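Long-range contacts in folylpolyglutamate synthase/dihydrofolate synthase (Thermotoga maritima, PDB 1O5Z), which probably catalyses the ATP- and magnesium-dependent addition of L-glutamate to dihydropteroate and to tetrahydrofolate polyglutamates, making dihydrofolate and longer folylpolyglutamate chains: residues P33-S39 and R161-V167; M40-L45 and I118-L122; P48-Y52 and F141-A145; P170-T174 and T282-L288; S173-V178 and K197-K202. All coordinates share one frame; numbering follows the deposited sequence.

Interaction 1 (P33-S39 and R161-V167); sequences PGLERIS and RLDATNV
Apolar packing carries most of this contact, with Leu-35 and Ile-38 facing Leu-162, Ala-164 and Val-167. The Leu-35 side chain lies mainly against backbone: its CD2 comes within 3.2 Å of Asp-163 O, and its CD1 sits near Arg-161 O. One helical turn on, Ile-38 divides its branches. CG1, swung opposite the backbone N (chi1 -178°), runs to Ala-164 O, whereas CG2 meets Val-167 CG1 at 3.6 Å, the two side chains passing at a slant. At the outer end Pro-33 CB touches Leu-162 CD1 at 3.7 Å.

The polar link between the segments is a water, which accepts from Gly-34 N at 2.9 Å and donates to Leu-162 O at 2.7 Å.

Hydrogen bonds within each segment set the two shapes that meet. Leu-35, at the N-cap position of helix 36-44, offers its carbonyl O to both Ser-39 N and Ser-39 OG, which arrive from opposite faces of the carbonyl plane. In the other segment, Asn-166 ND2 reaches back to Arg-161 O at 2.8 Å, from above that carbonyl's plane, and also to Gly-199 O. Asp-163 OD2 accepts from Thr-165 N at 3.1 Å, which makes an Asx turn. The arrangement is that of a helix N-terminus docked on a turn-rich loop, here the one joining strands 151-155 and 173-175 of the Mur ligase middle domain.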
# COMPACT_ATOMS: atom_id res chain seq x y z
N PRO A 33 -13.84 -16.49 -7.69
CA PRO A 33 -12.95 -15.60 -8.40
C PRO A 33 -13.40 -15.40 -9.86
O PRO A 33 -14.13 -16.21 -10.39
CB PRO A 33 -11.60 -16.29 -8.30
CG PRO A 33 -11.85 -17.50 -7.48
CD PRO A 33 -13.30 -17.86 -7.61
N GLY A 34 -12.96 -14.31 -10.49
CA GLY A 34 -13.29 -14.01 -11.87
C GLY A 34 -13.32 -12.52 -12.13
O GLY A 34 -13.35 -11.73 -11.20
N LEU A 35 -13.31 -12.15 -13.42
CA LEU A 35 -13.50 -10.76 -13.87
C LEU A 35 -14.95 -10.49 -14.38
O LEU A 35 -15.24 -9.38 -14.85
CB LEU A 35 -12.51 -10.42 -14.96
CG LEU A 35 -11.05 -10.40 -14.52
CD1 LEU A 35 -10.20 -10.07 -15.70
CD2 LEU A 35 -10.80 -9.45 -13.45
N GLU A 36 -15.83 -11.47 -14.23
CA GLU A 36 -17.16 -11.40 -14.79
C GLU A 36 -18.02 -10.38 -14.09
O GLU A 36 -18.64 -9.56 -14.76
CB GLU A 36 -17.85 -12.76 -14.76
CG GLU A 36 -17.29 -13.75 -15.75
CD GLU A 36 -16.00 -14.36 -15.26
OE1 GLU A 36 -15.97 -14.77 -14.08
OE2 GLU A 36 -15.04 -14.43 -16.05
N ARG A 37 -18.06 -10.41 -12.77
CA ARG A 37 -18.85 -9.41 -12.04
C ARG A 37 -18.35 -7.97 -12.19
O ARG A 37 -19.14 -7.05 -12.30
CB ARG A 37 -18.97 -9.76 -10.57
CG ARG A 37 -19.66 -11.07 -10.27
CD ARG A 37 -19.70 -11.35 -8.76
NE ARG A 37 -18.34 -11.37 -8.26
CZ ARG A 37 -17.52 -12.44 -8.23
NH1 ARG A 37 -16.27 -12.29 -7.82
NH2 ARG A 37 -17.94 -13.66 -8.54
N ILE A 38 -17.03 -7.77 -12.21
CA ILE A 38 -16.47 -6.42 -12.30
C ILE A 38 -16.66 -5.88 -13.73
O ILE A 38 -16.95 -4.71 -13.92
CB ILE A 38 -14.94 -6.39 -11.87
CG1 ILE A 38 -14.38 -4.95 -11.93
CG2 ILE A 38 -14.09 -7.31 -12.77
CD1 ILE A 38 -15.05 -3.95 -11.01
N SER A 39 -16.49 -6.74 -14.72
CA SER A 39 -16.73 -6.35 -16.10
C SER A 39 -18.20 -5.92 -16.33
O SER A 39 -18.46 -4.91 -16.99
CB SER A 39 -16.36 -7.48 -17.03
OG SER A 39 -15.00 -7.81 -16.88
N ARG A 161 -4.27 -11.70 -12.04
CA ARG A 161 -5.03 -12.30 -13.11
C ARG A 161 -6.56 -11.99 -13.01
O ARG A 161 -7.17 -11.55 -13.96
CB ARG A 161 -4.71 -13.79 -13.16
CG ARG A 161 -5.20 -14.52 -14.42
CD ARG A 161 -4.53 -15.87 -14.64
NE ARG A 161 -3.07 -15.76 -14.98
CZ ARG A 161 -2.55 -15.46 -16.20
NH1 ARG A 161 -3.35 -15.22 -17.23
NH2 ARG A 161 -1.23 -15.42 -16.40
N LEU A 162 -7.12 -12.14 -11.82
CA LEU A 162 -8.58 -12.03 -11.63
C LEU A 162 -8.94 -10.93 -10.64
O LEU A 162 -10.04 -10.92 -10.06
CB LEU A 162 -9.17 -13.34 -11.10
CG LEU A 162 -8.89 -14.54 -11.96
CD1 LEU A 162 -9.64 -15.75 -11.38
CD2 LEU A 162 -9.28 -14.24 -13.45
N ASP A 163 -7.97 -10.04 -10.44
CA ASP A 163 -8.15 -8.87 -9.65
C ASP A 163 -9.08 -7.90 -10.34
O ASP A 163 -8.99 -7.71 -11.54
CB ASP A 163 -6.82 -8.17 -9.37
CG ASP A 163 -6.96 -7.11 -8.33
OD1 ASP A 163 -7.21 -7.44 -7.15
OD2 ASP A 163 -6.89 -5.90 -8.60
N ALA A 164 -9.94 -7.25 -9.56
CA ALA A 164 -10.88 -6.31 -10.09
C ALA A 164 -10.26 -5.22 -10.95
O ALA A 164 -10.88 -4.75 -11.89
CB ALA A 164 -11.68 -5.68 -8.95
N THR A 165 -9.04 -4.80 -10.62
CA THR A 165 -8.34 -3.80 -11.40
C THR A 165 -7.90 -4.27 -12.78
O THR A 165 -7.47 -3.46 -13.61
CB THR A 165 -7.03 -3.30 -10.67
OG1 THR A 165 -6.16 -4.40 -10.42
CG2 THR A 165 -7.30 -2.70 -9.28
N ASN A 166 -7.90 -5.58 -13.00
CA ASN A 166 -7.29 -6.16 -14.22
C ASN A 166 -8.18 -6.08 -15.48
O ASN A 166 -7.92 -6.75 -16.48
CB ASN A 166 -6.91 -7.62 -13.95
CG ASN A 166 -5.93 -8.12 -14.94
OD1 ASN A 166 -5.02 -7.37 -15.37
ND2 ASN A 166 -6.10 -9.38 -15.37
N VAL A 167 -9.22 -5.27 -15.40
CA VAL A 167 -10.06 -4.94 -16.53
C VAL A 167 -9.41 -3.90 -17.43
O VAL A 167 -9.93 -3.59 -18.50
CB VAL A 167 -11.44 -4.49 -16.05
CG1 VAL A 167 -12.12 -5.64 -15.33
CG2 VAL A 167 -11.38 -3.29 -15.15
O HOH W 1 -11.60 -12.57 -8.58

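Interaction 2 (M40-L45 and I118-L122); sequences MLLSKL and ILNEL
Leu-41 and Ile-118 form the close-packed half of this contact between helices 36-44 and 105-122, whose short segments run roughly antiparallel at 140° with axes 10.8 Å apart. Leu-41 CD1 is the meeting point: it lies 3.8 Å from Ile-118 CG2 and 3.8 Å from Leu-122 CD1, with Leu-119 CD2 close by. The Leu-41 and Leu-122 side chains cross nearly at right angles. Ile-118 spreads over the C-terminal turn of the other helix, its CG2 against Lys-44 CB. With CG1 placed opposite its carbonyl carbon (chi1 -76°), its CD1 reaches Lys-44 O and presses on Leu-45 CD2 at 3.4 Å, closer than ordinary van der Waals contact. Ala-138 of helix 132-146 packs against Leu-41 on the buried side.

Packing is looser at the margin, where Met-40 SD brushes Leu-122 CD2 at 3.9 Å, the two side chains sliding past each other in opposite senses. The solvent side belongs to Lys-44 and Glu-121, both exposed, which cross at about a right angle and make a long salt bridge, NZ to OE1 3.5 Å.

With interlocked aliphatic branches inside and one stretched ion pair at the surface, the helix pair probably owes its cohesion mainly to hydrophobic burial.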
# COMPACT_ATOMS: atom_id res chain seq x y z
N MET A 40 -19.14 -6.66 -15.76
CA MET A 40 -20.55 -6.30 -15.85
C MET A 40 -20.90 -5.02 -15.08
O MET A 40 -21.62 -4.18 -15.56
CB MET A 40 -21.37 -7.48 -15.33
CG MET A 40 -22.86 -7.36 -15.47
SD MET A 40 -23.76 -8.79 -14.79
CE MET A 40 -22.71 -10.12 -15.40
N LEU A 41 -20.41 -4.86 -13.87
CA LEU A 41 -20.63 -3.61 -13.14
C LEU A 41 -20.14 -2.41 -13.94
O LEU A 41 -20.90 -1.48 -14.20
CB LEU A 41 -19.92 -3.65 -11.78
CG LEU A 41 -19.94 -2.44 -10.85
CD1 LEU A 41 -21.36 -1.95 -10.65
CD2 LEU A 41 -19.31 -2.79 -9.52
N LEU A 42 -18.90 -2.46 -14.38
CA LEU A 42 -18.34 -1.39 -15.16
C LEU A 42 -19.10 -1.12 -16.48
O LEU A 42 -19.30 0.03 -16.87
CB LEU A 42 -16.85 -1.67 -15.43
CG LEU A 42 -15.93 -1.50 -14.21
CD1 LEU A 42 -14.52 -2.00 -14.52
CD2 LEU A 42 -15.86 -0.06 -13.85
N SER A 43 -19.52 -2.18 -17.15
CA SER A 43 -20.29 -2.05 -18.35
C SER A 43 -21.57 -1.27 -18.11
O SER A 43 -21.94 -0.45 -18.90
CB SER A 43 -20.70 -3.41 -18.86
OG SER A 43 -21.41 -3.29 -20.06
N LYS A 44 -22.26 -1.57 -17.02
CA LYS A 44 -23.50 -0.91 -16.68
C LYS A 44 -23.23 0.55 -16.27
O LYS A 44 -24.12 1.36 -16.37
CB LYS A 44 -24.22 -1.69 -15.56
CG LYS A 44 -24.71 -3.08 -15.99
CD LYS A 44 -26.06 -3.44 -15.31
CE LYS A 44 -26.79 -4.57 -16.00
NZ LYS A 44 -27.83 -4.19 -17.07
N LEU A 45 -22.01 0.87 -15.84
CA LEU A 45 -21.61 2.24 -15.52
C LEU A 45 -21.02 2.99 -16.71
O LEU A 45 -20.56 4.11 -16.56
CB LEU A 45 -20.59 2.25 -14.37
CG LEU A 45 -21.11 1.67 -13.04
CD1 LEU A 45 -19.97 1.46 -12.05
CD2 LEU A 45 -22.23 2.50 -12.41
N ILE A 118 -27.71 0.50 -9.89
CA ILE A 118 -27.03 -0.60 -10.59
C ILE A 118 -26.65 -1.68 -9.63
O ILE A 118 -26.95 -2.83 -9.88
CB ILE A 118 -25.82 -0.12 -11.40
CG1 ILE A 118 -26.35 0.56 -12.68
CG2 ILE A 118 -24.91 -1.31 -11.80
CD1 ILE A 118 -25.39 1.57 -13.24
N LEU A 119 -26.08 -1.30 -8.50
CA LEU A 119 -25.77 -2.28 -7.46
C LEU A 119 -27.01 -2.94 -6.91
O LEU A 119 -26.95 -4.08 -6.58
CB LEU A 119 -25.07 -1.66 -6.28
CG LEU A 119 -23.74 -0.99 -6.56
CD1 LEU A 119 -23.32 -0.24 -5.29
CD2 LEU A 119 -22.72 -1.99 -7.00
N ASN A 120 -28.11 -2.22 -6.80
CA ASN A 120 -29.33 -2.80 -6.23
C ASN A 120 -29.83 -3.92 -7.10
O ASN A 120 -30.34 -4.92 -6.61
CB ASN A 120 -30.44 -1.75 -6.06
CG ASN A 120 -30.15 -0.73 -4.93
OD1 ASN A 120 -29.30 -0.96 -4.04
ND2 ASN A 120 -30.87 0.42 -4.96
N GLU A 121 -29.68 -3.71 -8.41
CA GLU A 121 -30.05 -4.66 -9.44
C GLU A 121 -29.17 -5.91 -9.46
O GLU A 121 -29.70 -7.02 -9.42
CB GLU A 121 -29.99 -3.94 -10.77
CG GLU A 121 -30.54 -4.70 -11.95
CD GLU A 121 -30.06 -4.11 -13.28
OE1 GLU A 121 -29.60 -4.88 -14.19
OE2 GLU A 121 -30.11 -2.85 -13.41
N LEU A 122 -27.84 -5.72 -9.53
CA LEU A 122 -26.85 -6.79 -9.47
C LEU A 122 -26.92 -7.54 -8.15
O LEU A 122 -26.68 -8.75 -8.10
CB LEU A 122 -25.43 -6.20 -9.61
CG LEU A 122 -25.07 -5.48 -10.91
CD1 LEU A 122 -23.63 -4.93 -10.91
CD2 LEU A 122 -25.30 -6.38 -12.12

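Interaction 3 (P48-Y52 and F141-A145)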
# COMPACT_ATOMS: atom_id res chain seq x y z
N PRO A 48 -16.28 3.20 -17.41
CA PRO A 48 -15.53 4.40 -17.03
C PRO A 48 -14.02 4.17 -17.01
O PRO A 48 -13.24 5.11 -17.20
CB PRO A 48 -16.07 4.71 -15.63
CG PRO A 48 -16.59 3.34 -15.10
CD PRO A 48 -17.13 2.71 -16.31
N HIS A 49 -13.64 2.92 -16.81
CA HIS A 49 -12.24 2.50 -16.83
C HIS A 49 -11.52 2.66 -18.17
O HIS A 49 -10.30 2.69 -18.22
CB HIS A 49 -12.15 1.05 -16.33
CG HIS A 49 -12.93 0.08 -17.16
ND1 HIS A 49 -12.33 -0.96 -17.84
CD2 HIS A 49 -14.25 0.03 -17.45
CE1 HIS A 49 -13.25 -1.60 -18.52
NE2 HIS A 49 -14.42 -1.02 -18.31
N LEU A 50 -12.28 2.85 -19.25
CA LEU A 50 -11.75 2.97 -20.59
C LEU A 50 -11.62 4.43 -21.04
O LEU A 50 -11.34 4.74 -22.19
CB LEU A 50 -12.70 2.25 -21.55
CG LEU A 50 -12.95 0.79 -21.23
CD1 LEU A 50 -13.99 0.20 -22.23
CD2 LEU A 50 -11.61 0.08 -21.26
N GLU A 51 -11.79 5.31 -20.09
CA GLU A 51 -11.97 6.72 -20.35
C GLU A 51 -10.67 7.49 -20.18
O GLU A 51 -10.69 8.68 -20.30
CB GLU A 51 -12.99 7.25 -19.34
CG GLU A 51 -13.97 8.21 -19.88
CD GLU A 51 -15.13 7.47 -20.47
OE1 GLU A 51 -15.97 7.02 -19.65
OE2 GLU A 51 -15.16 7.35 -21.73
N TYR A 52 -9.57 6.81 -19.84
CA TYR A 52 -8.30 7.46 -19.54
C TYR A 52 -7.19 6.41 -19.62
O TYR A 52 -7.44 5.24 -19.53
CB TYR A 52 -8.30 8.12 -18.14
CG TYR A 52 -9.10 7.30 -17.10
CD1 TYR A 52 -8.55 6.15 -16.50
CD2 TYR A 52 -10.40 7.64 -16.78
CE1 TYR A 52 -9.31 5.37 -15.62
CE2 TYR A 52 -11.14 6.88 -15.88
CZ TYR A 52 -10.61 5.75 -15.35
OH TYR A 52 -11.30 5.04 -14.46
N PHE A 141 -12.90 3.76 -10.50
CA PHE A 141 -12.94 3.94 -11.96
C PHE A 141 -13.93 4.99 -12.38
O PHE A 141 -13.66 5.80 -13.25
CB PHE A 141 -13.29 2.65 -12.68
CG PHE A 141 -12.16 1.68 -12.80
CD1 PHE A 141 -12.36 0.34 -12.51
CD2 PHE A 141 -10.91 2.08 -13.28
CE1 PHE A 141 -11.30 -0.61 -12.62
CE2 PHE A 141 -9.88 1.15 -13.43
CZ PHE A 141 -10.09 -0.21 -13.10
N LEU A 142 -15.09 4.96 -11.76
CA LEU A 142 -16.15 5.92 -12.06
C LEU A 142 -15.72 7.34 -11.64
O LEU A 142 -15.89 8.31 -12.35
CB LEU A 142 -17.42 5.51 -11.29
CG LEU A 142 -18.67 6.30 -11.62
CD1 LEU A 142 -18.85 6.36 -13.09
CD2 LEU A 142 -19.92 5.73 -10.92
N TYR A 143 -15.13 7.43 -10.45
CA TYR A 143 -14.68 8.70 -9.92
C TYR A 143 -13.63 9.33 -10.86
O TYR A 143 -13.72 10.48 -11.20
CB TYR A 143 -14.12 8.46 -8.54
CG TYR A 143 -13.49 9.63 -7.88
CD1 TYR A 143 -14.26 10.63 -7.33
CD2 TYR A 143 -12.10 9.70 -7.71
CE1 TYR A 143 -13.69 11.68 -6.67
CE2 TYR A 143 -11.52 10.74 -7.05
CZ TYR A 143 -12.32 11.72 -6.52
OH TYR A 143 -11.77 12.78 -5.85
N PHE A 144 -12.65 8.53 -11.27
CA PHE A 144 -11.65 8.97 -12.19
C PHE A 144 -12.26 9.47 -13.46
O PHE A 144 -11.76 10.43 -14.01
CB PHE A 144 -10.65 7.85 -12.50
CG PHE A 144 -9.95 7.32 -11.31
CD1 PHE A 144 -9.72 8.11 -10.18
CD2 PHE A 144 -9.50 6.01 -11.29
CE1 PHE A 144 -9.07 7.61 -9.06
CE2 PHE A 144 -8.84 5.50 -10.18
CZ PHE A 144 -8.62 6.33 -9.05
N ALA A 145 -13.29 8.79 -13.95
CA ALA A 145 -14.03 9.27 -15.11
C ALA A 145 -14.79 10.59 -14.82
O ALA A 145 -14.68 11.56 -15.58
CB ALA A 145 -15.02 8.19 -15.60
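Phe-141 O is gripped by two donors, Tyr-52 OH at 2.8 Å and Ala-145 N at 3.1 Å. The second is the ordinary i to i+4 bond of helix 132-146; the first comes from the loop that leads into strand 53-58, a central strand of the mixed sheet of the Mur ligase middle domain, whose family belongs to the P-loop NTPase clan. The phenol oxygen lies in the carbonyl plane, on a lone pair, with a C=O...O angle of 109°.

The Tyr-52 ring meets the helix obliquely. Its CG is held between the backbone N and the carbonyl carbon, and from there the ring reaches the helix with CE2 near Ala-145 N and CZ 3.5 Å from Phe-144 CB. Strand 151-155 adds to the surroundings, Ala-152 touching both Tyr-52 and Phe-144.

Before it in the chain, Pro-48 lays its ring on the same helix, CB meeting Ala-145 CB at 3.6 Å, while CG lies over the backbone of Leu-142. His-49 turns to Phe-141 in two ways. The edge of the imidazole points toward the phenyl face in an edge-to-face pair, the planes at 55°, and NE2 is hydrogen-bonded to Asn-47 OD1. Over the face of the Phe-141 ring, His-49 CB makes a CH-pi contact, 3.5 Å from the ring centroid and 16° off its normal.

Interaction 4 (P170-T174 and T282-L288)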
# COMPACT_ATOMS: atom_id res chain seq x y z
N PRO A 170 -3.32 -1.06 -19.75
CA PRO A 170 -2.50 0.04 -19.31
C PRO A 170 -1.39 0.43 -20.28
O PRO A 170 -1.15 -0.25 -21.26
CB PRO A 170 -1.89 -0.50 -18.01
CG PRO A 170 -1.76 -1.94 -18.23
CD PRO A 170 -2.86 -2.34 -19.18
N LEU A 171 -0.71 1.52 -19.97
CA LEU A 171 0.48 1.89 -20.70
C LEU A 171 1.68 0.99 -20.30
O LEU A 171 2.63 0.80 -21.07
CB LEU A 171 0.80 3.36 -20.42
CG LEU A 171 -0.24 4.39 -20.85
CD1 LEU A 171 0.15 5.76 -20.30
CD2 LEU A 171 -0.33 4.42 -22.36
N CYS A 172 1.61 0.44 -19.10
CA CYS A 172 2.64 -0.39 -18.56
C CYS A 172 2.03 -1.20 -17.44
O CYS A 172 1.15 -0.71 -16.74
CB CYS A 172 3.76 0.48 -17.97
SG CYS A 172 5.24 -0.46 -17.53
N SER A 173 2.49 -2.44 -17.31
CA SER A 173 2.13 -3.36 -16.23
C SER A 173 3.42 -3.62 -15.47
O SER A 173 4.47 -3.91 -16.06
CB SER A 173 1.61 -4.68 -16.78
OG SER A 173 0.54 -4.46 -17.68
N THR A 174 3.33 -3.48 -14.15
CA THR A 174 4.47 -3.65 -13.27
C THR A 174 4.19 -4.76 -12.28
O THR A 174 3.10 -4.80 -11.67
CB THR A 174 4.70 -2.33 -12.54
OG1 THR A 174 4.94 -1.32 -13.54
CG2 THR A 174 5.99 -2.36 -11.63
N THR A 282 8.96 1.96 -14.70
CA THR A 282 7.60 1.88 -15.08
C THR A 282 7.26 3.09 -15.94
O THR A 282 6.70 2.96 -17.01
CB THR A 282 6.76 1.81 -13.84
OG1 THR A 282 6.96 0.52 -13.20
CG2 THR A 282 5.24 1.90 -14.19
N LEU A 283 7.70 4.25 -15.48
CA LEU A 283 7.45 5.54 -16.13
C LEU A 283 8.19 5.68 -17.47
O LEU A 283 7.61 6.18 -18.46
CB LEU A 283 7.79 6.70 -15.17
CG LEU A 283 6.75 6.95 -14.05
CD1 LEU A 283 7.17 7.97 -13.01
CD2 LEU A 283 5.44 7.35 -14.62
N GLU A 284 9.44 5.25 -17.52
CA GLU A 284 10.15 5.20 -18.81
C GLU A 284 9.43 4.34 -19.85
O GLU A 284 9.20 4.78 -20.99
CB GLU A 284 11.57 4.69 -18.62
CG GLU A 284 12.47 5.62 -17.80
CD GLU A 284 13.89 5.11 -17.66
OE1 GLU A 284 14.15 3.90 -17.82
OE2 GLU A 284 14.76 5.94 -17.40
N ALA A 285 9.03 3.13 -19.45
CA ALA A 285 8.39 2.13 -20.32
C ALA A 285 7.07 2.59 -20.91
O ALA A 285 6.55 2.02 -21.86
CB ALA A 285 8.16 0.84 -19.53
N THR A 286 6.50 3.59 -20.29
CA THR A 286 5.16 4.05 -20.57
C THR A 286 5.18 5.05 -21.77
O THR A 286 4.17 5.21 -22.46
CB THR A 286 4.71 4.68 -19.25
OG1 THR A 286 3.32 4.45 -18.99
CG2 THR A 286 4.94 6.14 -19.22
N GLY A 287 6.35 5.68 -21.99
CA GLY A 287 6.54 6.73 -22.97
C GLY A 287 6.14 8.14 -22.53
O GLY A 287 6.40 9.08 -23.24
N LEU A 288 5.48 8.32 -21.40
CA LEU A 288 4.93 9.61 -21.07
C LEU A 288 6.02 10.65 -20.90
O LEU A 288 7.06 10.36 -20.39
CB LEU A 288 4.13 9.54 -19.80
CG LEU A 288 2.86 8.71 -19.89
CD1 LEU A 288 2.33 8.33 -18.46
CD2 LEU A 288 1.81 9.39 -20.72
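Leu-171 meets the C-terminal part of helix 271-286 and the residues after it along CB, CG and CD1. As modelled, CB lies 3.1 Å from Thr-286 OG1 and CG stands farther off from the same oxygen, although the orientation of the Thr-286 side chain is doubtful. CD1 reaches Leu-288 CD1 at 3.8 Å, where the two leucines cross at about a right angle. Between those two partners Gly-287, with positive phi, is the first residue to leave helical angles. Lys-53 of the neighbouring strand also touches Leu-171.

Cys-172, next in the chain, faces the preceding turn of the helix. With SG opposite the backbone N (chi1 -170°), its sulfur is directed at the helix, 3.8 Å from Ala-285 CB and 3.8 Å from Thr-282 O.

Farther along the strand the contact turns polar. Thr-174 OG1 donates to Thr-282 OG1 at 2.8 Å, the threonines crossing at a slant, and Thr-174 CG2 also lies 3.4 Å from Thr-282 OG1. Thr-282 OG1 is hydrogen-bonded in turn to Val-278 O in its own helix, which links the strand to the helix backbone through two hydroxyls. Val-208 of the adjoining strand 207-209 packs against Cys-172, Thr-174, Thr-282 and Ala-285.

Helix 271-286 is thereby laid against the sheet beside strand 173-175. The single threonine-threonine bond gives one directional tie to a contact that is otherwise largely apolar.

Interaction 5 (S173-V178 and K197-K202); sequences STIVTV and KSGIIK. With SO4 (sulfate ion), chain B.
A sulfate ion, probably from the crystallisation liquor, marks an anion-binding spot at one end of this contact, where Lys-197 NZ donates to sulfate O3 at 2.8 Å and more weakly to O4. Gly-159 N also hydrogen-bonds to the ion. The lysine reaches it by a nearly extended chain that bends at chi4 (-37°), its CD passing Thr-177 O at 3.8 Å and Val-178 CG2 on the way.

Next to the lysine's backbone, Ile-175 is wedged into the turn that follows helix 190-197. Its CD1 sits 3.2 Å from Lys-197 O and near Ser-198 CA, while CG2 rests alongside the aliphatic part of Lys-197. Ile-200 comes in from the other segment with CG1 between the backbone N and the carbonyl carbon (chi1 78°), which sends CD1 to Thr-174 O at 3.4 Å and to Ile-175 CG1 at 4.0 Å. These residues belong to a beta-alpha-beta crossover in the parallel part of the middle-domain sheet: strand 173-175 leads through helix 190-197 to the adjacent strand 207-209, and Met-220 of helix 214-227 packs on Ile-175.

Ser-173 supplies the direct hydrogen bond between the segments. Its OG donates to Ile-200 O at 2.7 Å, tilted 25° from the carbonyl plane. The same hydroxyl accepts from a water that in turn accepts a hydrogen bond from Lys-202 N, at 2.8 Å.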
# COMPACT_ATOMS: atom_id res chain seq x y z
N SER A 173 2.49 -2.44 -17.31
CA SER A 173 2.13 -3.36 -16.23
C SER A 173 3.42 -3.62 -15.47
O SER A 173 4.47 -3.91 -16.06
CB SER A 173 1.61 -4.68 -16.78
OG SER A 173 0.54 -4.46 -17.68
N THR A 174 3.33 -3.48 -14.15
CA THR A 174 4.47 -3.65 -13.27
C THR A 174 4.19 -4.76 -12.28
O THR A 174 3.10 -4.80 -11.67
CB THR A 174 4.70 -2.33 -12.54
OG1 THR A 174 4.94 -1.32 -13.54
CG2 THR A 174 5.99 -2.36 -11.63
N ILE A 175 5.12 -5.69 -12.17
CA ILE A 175 5.07 -6.66 -11.09
C ILE A 175 6.30 -6.46 -10.21
O ILE A 175 7.42 -6.88 -10.55
CB ILE A 175 4.98 -8.08 -11.65
CG1 ILE A 175 3.69 -8.23 -12.48
CG2 ILE A 175 4.97 -9.09 -10.48
CD1 ILE A 175 3.58 -9.49 -13.31
N VAL A 176 6.09 -5.76 -9.10
CA VAL A 176 7.24 -5.27 -8.36
C VAL A 176 8.08 -6.46 -7.87
O VAL A 176 9.28 -6.54 -8.15
CB VAL A 176 6.84 -4.36 -7.16
CG1 VAL A 176 8.13 -3.79 -6.50
CG2 VAL A 176 5.90 -3.24 -7.58
N THR A 177 7.41 -7.37 -7.14
CA THR A 177 7.98 -8.64 -6.71
C THR A 177 6.99 -9.79 -6.77
O THR A 177 5.78 -9.60 -6.84
CB THR A 177 8.56 -8.59 -5.23
OG1 THR A 177 7.52 -8.41 -4.21
CG2 THR A 177 9.58 -7.43 -5.08
N VAL A 178 7.56 -10.99 -6.69
CA VAL A 178 6.81 -12.20 -6.45
C VAL A 178 7.46 -12.95 -5.28
O VAL A 178 8.54 -13.54 -5.44
CB VAL A 178 6.81 -13.09 -7.72
CG1 VAL A 178 6.04 -14.39 -7.44
CG2 VAL A 178 6.29 -12.28 -8.96
N LYS A 197 0.06 -13.39 -10.80
CA LYS A 197 0.53 -12.03 -10.99
C LYS A 197 0.79 -11.65 -12.46
O LYS A 197 0.56 -10.51 -12.85
CB LYS A 197 1.82 -11.79 -10.16
CG LYS A 197 1.52 -11.79 -8.71
CD LYS A 197 2.43 -11.00 -7.86
CE LYS A 197 2.19 -11.37 -6.37
NZ LYS A 197 0.80 -11.65 -5.97
N SER A 198 1.28 -12.57 -13.27
CA SER A 198 1.49 -12.22 -14.65
C SER A 198 0.22 -12.18 -15.48
O SER A 198 0.32 -11.90 -16.67
CB SER A 198 2.60 -13.06 -15.33
OG SER A 198 2.78 -14.28 -14.70
N GLY A 199 -0.96 -12.40 -14.87
CA GLY A 199 -2.26 -12.11 -15.53
C GLY A 199 -2.56 -10.65 -15.83
O GLY A 199 -3.51 -10.35 -16.58
N ILE A 200 -1.79 -9.73 -15.24
CA ILE A 200 -1.83 -8.29 -15.59
C ILE A 200 -0.93 -7.91 -16.76
O ILE A 200 -0.90 -6.74 -17.15
CB ILE A 200 -1.51 -7.41 -14.36
CG1 ILE A 200 -0.01 -7.34 -14.05
CG2 ILE A 200 -2.24 -7.96 -13.10
CD1 ILE A 200 0.33 -6.16 -13.08
N ILE A 201 -0.18 -8.87 -17.30
CA ILE A 201 0.56 -8.66 -18.55
C ILE A 201 -0.42 -8.68 -19.73
O ILE A 201 -1.17 -9.63 -19.89
CB ILE A 201 1.66 -9.71 -18.78
CG1 ILE A 201 2.68 -9.69 -17.64
CG2 ILE A 201 2.36 -9.44 -20.12
CD1 ILE A 201 3.71 -10.84 -17.64
N LYS A 202 -0.35 -7.61 -20.54
CA LYS A 202 -1.32 -7.35 -21.60
C LYS A 202 -0.61 -7.23 -22.93
O LYS A 202 0.58 -6.87 -22.99
CB LYS A 202 -2.08 -6.08 -21.27
CG LYS A 202 -2.96 -6.16 -20.01
CD LYS A 202 -4.09 -7.20 -20.14
CE LYS A 202 -4.72 -7.53 -18.80
NZ LYS A 202 -5.04 -6.32 -17.98
S SO4 B . -0.67 -10.04 -3.52
O1 SO4 B . -1.59 -9.10 -2.86
O2 SO4 B . 0.40 -10.39 -2.59
O3 SO4 B . -0.16 -9.36 -4.71
O4 SO4 B . -1.36 -11.24 -3.97
O HOH W 2 1.85 -5.90 -19.95

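Overall arrangement
From the N terminus, interaction 1 closes the longest of the five loops, joining the start of helix 36-44 to the loop after strand 151-155. Interactions 2 and 3 lie within the chain span that interaction 1 closes and cross each other, since their segments alternate along the chain; they tie the same helix and the turn after it to helices 105-122 and 132-146. Leu-42 and Val-167 meet where interactions 1 and 2 touch. Interactions 4 and 5 come after these three, both starting from strand 173-175 and sharing Ser-173 and Thr-174: interaction 5 closes a short loop, interaction 4 a long one out to helix 271-286. Asn-166 joins interactions 1 and 5, whereas interactions 2 and 4 remain about 30 Å apart between centres.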